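Uncharacterized protein (Cricetid herpesvirus 2, PDB 4ZKQ) binds chemokines, probably serving a rodent gammaherpesvirus as a decoy receptor for those of its host. Local coordinates at residues D64-E69 against L203-C208; G243-Q248 against H253-G258. All blocks are in the same frame, centred on the assembly; numbering follows the deposited sequence. Where two conformers were deposited one is given.

Contact 1: D64-E69 against L203-C208; sequences DLLEKE and LENQTC. With NAG (2-acetamido-2-deoxy-beta-D-glucopyranose), chain B.
The peptide group that follows N205 has the L66 methyls beside its oxygen: CD2 comes within 3.6 Å of N205 O and also brushes N205 CB. The same oxygen accepts a hydrogen bond from T207 OG1 (3.1 Å), with the donor tilted 32° from the carbonyl plane. N205's side-chain amide has ND2 joined covalently to C1 of the first GlcNAc (1.5 Å), the start of its N-linked glycan. L66 and T207 run past each other in opposite directions, L66 CD2 lying 3.5 Å from T207 OG1. The threonine has both branches in use: with chi1 at -54°, OG1 stands beside its own backbone N and faces back to N205, while CG2 reaches L65 CD2 at 3.9 Å. No hydrogen bond crosses; the contact is small van der Waals packing, in which leucine methyls lie against two oxygens as well as against carbon.

Each side is a tight turn. L65 and K68 pair through both backbone bonds of a type I' hairpin, which presents L66 at its tip, and R151 binds the carbonyls of L65 and L66. Opposite it, a type II turn from L203 to Q206 is braced by L203 N donating to Q206 OE1. The hairpin joins strands 63-65 and 68-74 at one end of a four-stranded antiparallel sheet; it packs on the start of strand 206-223, with Q194 of strand 190-195 touching both L65 and T207.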
loop_
_atom_site.group_PDB
_atom_site.type_symbol
_atom_site.label_atom_id
_atom_site.label_comp_id
_atom_site.label_asym_id
_atom_site.label_seq_id
_atom_site.Cartn_x
_atom_site.Cartn_y
_atom_site.Cartn_z
ATOM N N ASP A 64 19.369 -11.683 9.358
ATOM C CA ASP A 64 19.651 -12.020 10.743
ATOM C C ASP A 64 19.902 -10.725 11.501
ATOM O O ASP A 64 20.908 -10.053 11.286
ATOM C CB ASP A 64 20.844 -12.969 10.862
ATOM C CG ASP A 64 21.076 -13.427 12.293
ATOM O OD1 ASP A 64 20.187 -14.106 12.855
ATOM O OD2 ASP A 64 22.144 -13.107 12.856
ATOM N N LEU A 65 18.962 -10.374 12.372
ATOM C CA LEU A 65 18.999 -9.112 13.099
ATOM C C LEU A 65 18.577 -9.334 14.543
ATOM O O LEU A 65 17.574 -10.005 14.801
ATOM C CB LEU A 65 18.078 -8.080 12.445
ATOM C CG LEU A 65 18.377 -7.665 11.005
ATOM C CD1 LEU A 65 17.204 -6.893 10.450
ATOM C CD2 LEU A 65 19.637 -6.820 10.930
ATOM N N LEU A 66 19.334 -8.762 15.476
ATOM C CA LEU A 66 19.066 -8.937 16.899
ATOM C C LEU A 66 18.770 -10.402 17.219
ATOM O O LEU A 66 17.840 -10.714 17.956
ATOM C CB LEU A 66 17.908 -8.032 17.333
ATOM C CG LEU A 66 18.224 -6.537 17.237
ATOM C CD1 LEU A 66 16.995 -5.673 17.480
ATOM C CD2 LEU A 66 19.315 -6.159 18.223
ATOM N N GLU A 67 19.553 -11.284 16.602
ATOM C CA GLU A 67 19.593 -12.717 16.918
ATOM C C GLU A 67 18.400 -13.554 16.430
ATOM O O GLU A 67 18.223 -14.693 16.867
ATOM C CB GLU A 67 19.759 -12.905 18.433
ATOM C CG GLU A 67 20.951 -12.133 19.006
ATOM C CD GLU A 67 21.247 -12.469 20.460
ATOM O OE1 GLU A 67 20.714 -13.479 20.966
ATOM O OE2 GLU A 67 22.020 -11.721 21.094
ATOM N N LYS A 68 17.604 -13.012 15.511
ATOM C CA LYS A 68 16.576 -13.804 14.827
ATOM C C LYS A 68 16.474 -13.405 13.361
ATOM O O LYS A 68 16.842 -12.291 12.986
ATOM C CB LYS A 68 15.204 -13.632 15.481
ATOM C CG LYS A 68 15.091 -14.142 16.909
ATOM C CD LYS A 68 13.658 -13.999 17.409
ATOM C CE LYS A 68 13.529 -14.287 18.898
ATOM N NZ LYS A 68 12.139 -14.039 19.398
ATOM N N GLU A 69 15.980 -14.321 12.535
ATOM C CA GLU A 69 15.695 -14.008 11.140
ATOM C C GLU A 69 14.511 -13.054 11.091
ATOM O O GLU A 69 13.454 -13.346 11.644
ATOM C CB GLU A 69 15.402 -15.279 10.351
ATOM C CG GLU A 69 16.644 -16.065 9.974
ATOM C CD GLU A 69 17.151 -15.708 8.592
ATOM O OE1 GLU A 69 16.753 -16.395 7.628
ATOM O OE2 GLU A 69 17.935 -14.742 8.463
ATOM N N LEU A 203 15.931 3.980 20.544
ATOM C CA LEU A 203 15.548 2.645 20.988
ATOM C C LEU A 203 16.731 1.919 21.598
ATOM O O LEU A 203 17.872 2.154 21.217
ATOM C CB LEU A 203 15.020 1.810 19.821
ATOM C CG LEU A 203 13.713 2.193 19.139
ATOM C CD1 LEU A 203 13.454 1.218 18.001
ATOM C CD2 LEU A 203 12.562 2.192 20.125
ATOM N N GLU A 204 16.456 1.005 22.519
ATOM C CA GLU A 204 17.496 0.125 23.021
ATOM C C GLU A 204 17.853 -0.919 21.964
ATOM O O GLU A 204 16.976 -1.466 21.296
ATOM C CB GLU A 204 17.048 -0.547 24.317
ATOM C CG GLU A 204 16.647 0.447 25.396
ATOM C CD GLU A 204 17.702 1.516 25.618
ATOM O OE1 GLU A 204 18.836 1.157 25.999
ATOM O OE2 GLU A 204 17.405 2.711 25.396
ATOM N N ASN A 205 19.150 -1.177 21.820
ATOM C CA ASN A 205 19.669 -2.111 20.824
ATOM C C ASN A 205 19.220 -1.735 19.413
ATOM O O ASN A 205 18.899 -2.593 18.589
ATOM C CB ASN A 205 19.262 -3.546 21.185
ATOM C CG ASN A 205 20.279 -4.210 22.098
ATOM O OD1 ASN A 205 21.085 -3.522 22.726
ATOM N ND2 ASN A 205 20.259 -5.539 22.171
ATOM N N GLN A 206 19.245 -0.435 19.139
ATOM C CA GLN A 206 18.740 0.091 17.885
ATOM C C GLN A 206 19.514 -0.464 16.704
ATOM O O GLN A 206 20.745 -0.435 16.670
ATOM C CB GLN A 206 18.793 1.615 17.875
ATOM C CG GLN A 206 18.197 2.216 16.614
ATOM C CD GLN A 206 17.869 3.684 16.755
ATOM O OE1 GLN A 206 17.382 4.129 17.796
ATOM N NE2 GLN A 206 18.130 4.447 15.703
ATOM N N THR A 207 18.759 -0.979 15.744
ATOM C CA THR A 207 19.301 -1.599 14.548
ATOM C C THR A 207 18.603 -0.982 13.347
ATOM O O THR A 207 17.375 -0.995 13.276
ATOM C CB THR A 207 19.089 -3.121 14.568
ATOM O OG1 THR A 207 19.635 -3.659 15.778
ATOM C CG2 THR A 207 19.752 -3.790 13.372
ATOM N N CYS A 208 19.380 -0.429 12.420
ATOM C CA CYS A 208 18.818 0.281 11.277
ATOM C C CYS A 208 18.905 -0.545 9.998
ATOM O O CYS A 208 19.937 -1.148 9.693
ATOM C CB CYS A 208 19.520 1.623 11.087
ATOM S SG CYS A 208 19.255 2.767 12.460
HETATM C C1 NAG B . 21.219 -6.241 23.001
HETATM C C2 NAG B . 21.255 -5.828 24.433
HETATM C C3 NAG B . 20.760 -6.981 25.319
HETATM C C4 NAG B . 19.558 -7.627 24.642
HETATM C C5 NAG B . 20.061 -8.373 23.428
HETATM C C6 NAG B . 18.994 -8.495 22.349
HETATM C C7 NAG B . 22.963 -4.164 25.187
HETATM C C8 NAG B . 24.391 -3.865 25.503
HETATM N N2 NAG B . 22.593 -5.494 24.753
HETATM O O3 NAG B . 20.386 -6.495 26.565
HETATM O O4 NAG B . 18.966 -8.491 25.596
HETATM O O5 NAG B . 21.177 -7.689 22.871
HETATM O O6 NAG B . 18.645 -9.865 22.182
HETATM O O7 NAG B . 22.131 -3.281 25.303
#

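Contact 2: G243-Q248 against H253-G258; sequences GFYKRQ and HRVPKG. With NAG (2-acetamido-2-deoxy-beta-D-glucopyranose), chain C.
Y245 lays one ring face against V255, whose CB sits 3.9 Å from the ring centroid, almost on the ring normal, in a CH-pi contact; CG1 leans toward CG and CG2 toward CE1. With CG anti to the backbone N (chi1 -171°), the tyrosine reaches across to the returning chain, where its edge also meets the face of H253. That pair is T-shaped, planes at 68°, with Y245 CE2 over the rim of the imidazole.

H253 is held from a second direction: Q248 N donates to its NE2 at 3.0 Å, from a position tilted out of the ring plane. Since NE2 is the acceptor, a neutral H253 would carry its proton on ND1.

R247 adds a second direct polar link. Its chain bends at chi3 (87°) and brings the guanidinium end-on to one backbone oxygen: NH2 lies 2.8 Å from V255 O, nearly in line with the C=O bond, and NH1 lies 2.9 Å from that same oxygen, above the carbonyl plane. V255 O is thus gripped twice. A water in the guanidinium plane carries NH2 on to H253 N. Further along, another water accepts from Y245 N and donates to the carbonyls of P256 and G258, bridging the two backbones at three points.

At the sheet end, F244 turns one ring face to the second GlcNAc, whose O3 stands 3.4 Å above the ring plane, over its centre.

Together the two segments form the legs of an irregular surface loop between strands 233-244 and 260-263. The antiparallel strands meet at its base, where G243 bonds to V260 through the backbone and M259 packs against F244.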
loop_
_atom_site.group_PDB
_atom_site.type_symbol
_atom_site.label_atom_id
_atom_site.label_comp_id
_atom_site.label_asym_id
_atom_site.label_seq_id
_atom_site.Cartn_x
_atom_site.Cartn_y
_atom_site.Cartn_z
ATOM N N GLY A 243 14.218 -2.175 17.492
ATOM C CA GLY A 243 14.759 -2.167 18.841
ATOM C C GLY A 243 13.681 -2.248 19.902
ATOM O O GLY A 243 12.557 -2.668 19.625
ATOM N N PHE A 244 14.026 -1.850 21.124
ATOM C CA PHE A 244 13.092 -1.917 22.244
ATOM C C PHE A 244 12.974 -0.564 22.917
ATOM O O PHE A 244 13.976 0.121 23.133
ATOM C CB PHE A 244 13.535 -2.968 23.260
ATOM C CG PHE A 244 13.887 -4.287 22.646
ATOM C CD1 PHE A 244 15.156 -4.510 22.143
ATOM C CD2 PHE A 244 12.953 -5.307 22.575
ATOM C CE1 PHE A 244 15.485 -5.725 21.576
ATOM C CE2 PHE A 244 13.279 -6.526 22.010
ATOM C CZ PHE A 244 14.545 -6.734 21.511
ATOM N N TYR A 245 11.742 -0.210 23.265
ATOM C CA TYR A 245 11.461 1.020 23.980
ATOM C C TYR A 245 12.182 0.995 25.315
ATOM O O TYR A 245 12.184 -0.028 26.000
ATOM C CB TYR A 245 9.956 1.186 24.191
ATOM C CG TYR A 245 9.559 2.532 24.742
ATOM C CD1 TYR A 245 9.585 3.661 23.939
ATOM C CD2 TYR A 245 9.149 2.673 26.061
ATOM C CE1 TYR A 245 9.223 4.895 24.433
ATOM C CE2 TYR A 245 8.784 3.905 26.564
ATOM C CZ TYR A 245 8.822 5.012 25.742
ATOM O OH TYR A 245 8.462 6.245 26.227
ATOM N N LYS A 246 12.813 2.107 25.671
ATOM C CA LYS A 246 13.404 2.221 26.985
ATOM C C LYS A 246 12.316 2.464 28.030
ATOM O O LYS A 246 11.655 3.500 28.007
ATOM C CB LYS A 246 14.428 3.357 26.977
ATOM C CG LYS A 246 15.033 3.660 28.311
ATOM C CD LYS A 246 15.417 2.386 28.977
ATOM C CE LYS A 246 16.465 2.632 30.000
ATOM N NZ LYS A 246 16.315 3.905 30.781
ATOM N N ARG A 247 12.114 1.502 28.925
ATOM C CA ARG A 247 11.073 1.625 29.947
ATOM C C ARG A 247 11.637 2.109 31.287
ATOM O O ARG A 247 12.468 1.438 31.901
ATOM C CB ARG A 247 10.358 0.288 30.143
ATOM C CG ARG A 247 9.905 -0.362 28.848
ATOM C CD ARG A 247 8.964 -1.527 29.103
ATOM N NE ARG A 247 7.575 -1.095 29.217
ATOM C CZ ARG A 247 6.809 -0.761 28.182
ATOM N NH1 ARG A 247 7.299 -0.797 26.947
ATOM N NH2 ARG A 247 5.551 -0.384 28.382
ATOM N N GLN A 248 11.181 3.278 31.726
ATOM C CA GLN A 248 11.559 3.832 33.024
ATOM C C GLN A 248 10.996 3.015 34.191
ATOM O O GLN A 248 9.862 2.541 34.126
ATOM C CB GLN A 248 11.076 5.279 33.147
ATOM C CG GLN A 248 11.638 6.218 32.094
ATOM C CD GLN A 248 13.155 6.200 32.043
ATOM O OE1 GLN A 248 13.749 5.993 30.985
ATOM N NE2 GLN A 248 13.788 6.415 33.193
ATOM N N HIS A 253 3.922 2.928 30.613
ATOM C CA HIS A 253 4.153 3.446 29.267
ATOM C C HIS A 253 3.124 2.870 28.307
ATOM O O HIS A 253 2.824 1.679 28.358
ATOM C CB HIS A 253 5.560 3.095 28.772
ATOM C CG HIS A 253 6.660 3.642 29.621
ATOM N ND1 HIS A 253 6.992 4.984 29.649
ATOM C CD2 HIS A 253 7.525 3.035 30.471
ATOM C CE1 HIS A 253 7.994 5.176 30.476
ATOM N NE2 HIS A 253 8.342 4.002 30.991
ATOM N N ARG A 254 2.606 3.706 27.418
ATOM C CA ARG A 254 1.649 3.247 26.419
ATOM C C ARG A 254 2.336 2.394 25.358
ATOM O O ARG A 254 1.730 1.494 24.774
ATOM C CB ARG A 254 0.949 4.436 25.770
ATOM C CG ARG A 254 0.008 5.166 26.711
ATOM C CD ARG A 254 -0.409 6.505 26.140
ATOM N NE ARG A 254 -1.303 7.236 27.035
ATOM C CZ ARG A 254 -2.597 6.971 27.183
ATOM N NH1 ARG A 254 -3.161 5.978 26.505
ATOM N NH2 ARG A 254 -3.324 7.702 28.017
ATOM N N VAL A 255 3.610 2.679 25.113
ATOM C CA VAL A 255 4.380 1.904 24.153
ATOM C C VAL A 255 4.511 0.460 24.620
ATOM O O VAL A 255 4.886 0.216 25.761
ATOM C CB VAL A 255 5.773 2.489 23.962
ATOM C CG1 VAL A 255 6.606 1.578 23.102
ATOM C CG2 VAL A 255 5.683 3.877 23.349
ATOM N N PRO A 256 4.251 -0.506 23.726
ATOM C CA PRO A 256 4.249 -1.895 24.192
ATOM C C PRO A 256 5.637 -2.465 24.442
ATOM O O PRO A 256 6.652 -1.922 24.000
ATOM C CB PRO A 256 3.568 -2.642 23.046
ATOM C CG PRO A 256 3.924 -1.847 21.837
ATOM C CD PRO A 256 3.948 -0.412 22.286
ATOM N N LYS A 257 5.659 -3.578 25.162
ATOM C CA LYS A 257 6.883 -4.309 25.411
ATOM C C LYS A 257 7.214 -5.129 24.158
ATOM O O LYS A 257 6.404 -5.187 23.230
ATOM C CB LYS A 257 6.726 -5.190 26.648
ATOM C CG LYS A 257 8.023 -5.430 27.402
ATOM C CD LYS A 257 7.756 -5.886 28.840
ATOM C CE LYS A 257 8.936 -6.641 29.381
ATOM N NZ LYS A 257 8.674 -7.247 30.707
ATOM N N GLY A 258 8.393 -5.744 24.124
ATOM C CA GLY A 258 8.842 -6.492 22.958
ATOM C C GLY A 258 9.449 -5.603 21.890
ATOM O O GLY A 258 9.607 -4.401 22.094
HETATM C C1 NAG C . 17.526 -8.674 25.533
HETATM C C2 NAG C . 16.742 -7.406 25.525
HETATM C C3 NAG C . 15.236 -7.741 25.630
HETATM C C4 NAG C . 14.799 -8.837 24.648
HETATM C C5 NAG C . 15.791 -9.974 24.562
HETATM C C6 NAG C . 15.443 -10.857 23.371
HETATM C C7 NAG C . 16.725 -5.219 26.710
HETATM C C8 NAG C . 17.124 -4.391 27.886
HETATM N N2 NAG C . 17.118 -6.607 26.631
HETATM O O3 NAG C . 14.501 -6.592 25.351
HETATM O O4 NAG C . 13.556 -9.349 25.078
HETATM O O5 NAG C . 17.102 -9.458 24.397
HETATM O O6 NAG C . 16.399 -11.902 23.242
HETATM O O7 NAG C . 16.061 -4.720 25.818
HETATM O O HOH W 1 9.318 -2.203 23.413
HETATM O O HOH W 2 4.200 0.024 31.221
#

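Overall arrangement
After strand 23-26, helix 44-51 and strand 54-59, the chain makes the hairpin of strands 63-65 and 68-74, then adds most of the seven-stranded sheet, the other two strands of the hairpin's own sheet and strand 190-195 before 203-208. Contact 1 therefore closes a long excursion and ties the hairpin's sheet to that of strand 206-223. Contact 2 follows in series, neither nested nor crossing, and closes a short local loop. Strands 206-223 and 233-244 are neighbours, so the contacts meet directly: E204 N probably bonds to F244 O at 2.7 Å, and L203 packs on G243. Sugar makes a second bridge: the GlcNAc linked to O4 of the one on N205 reaches the F244 ring.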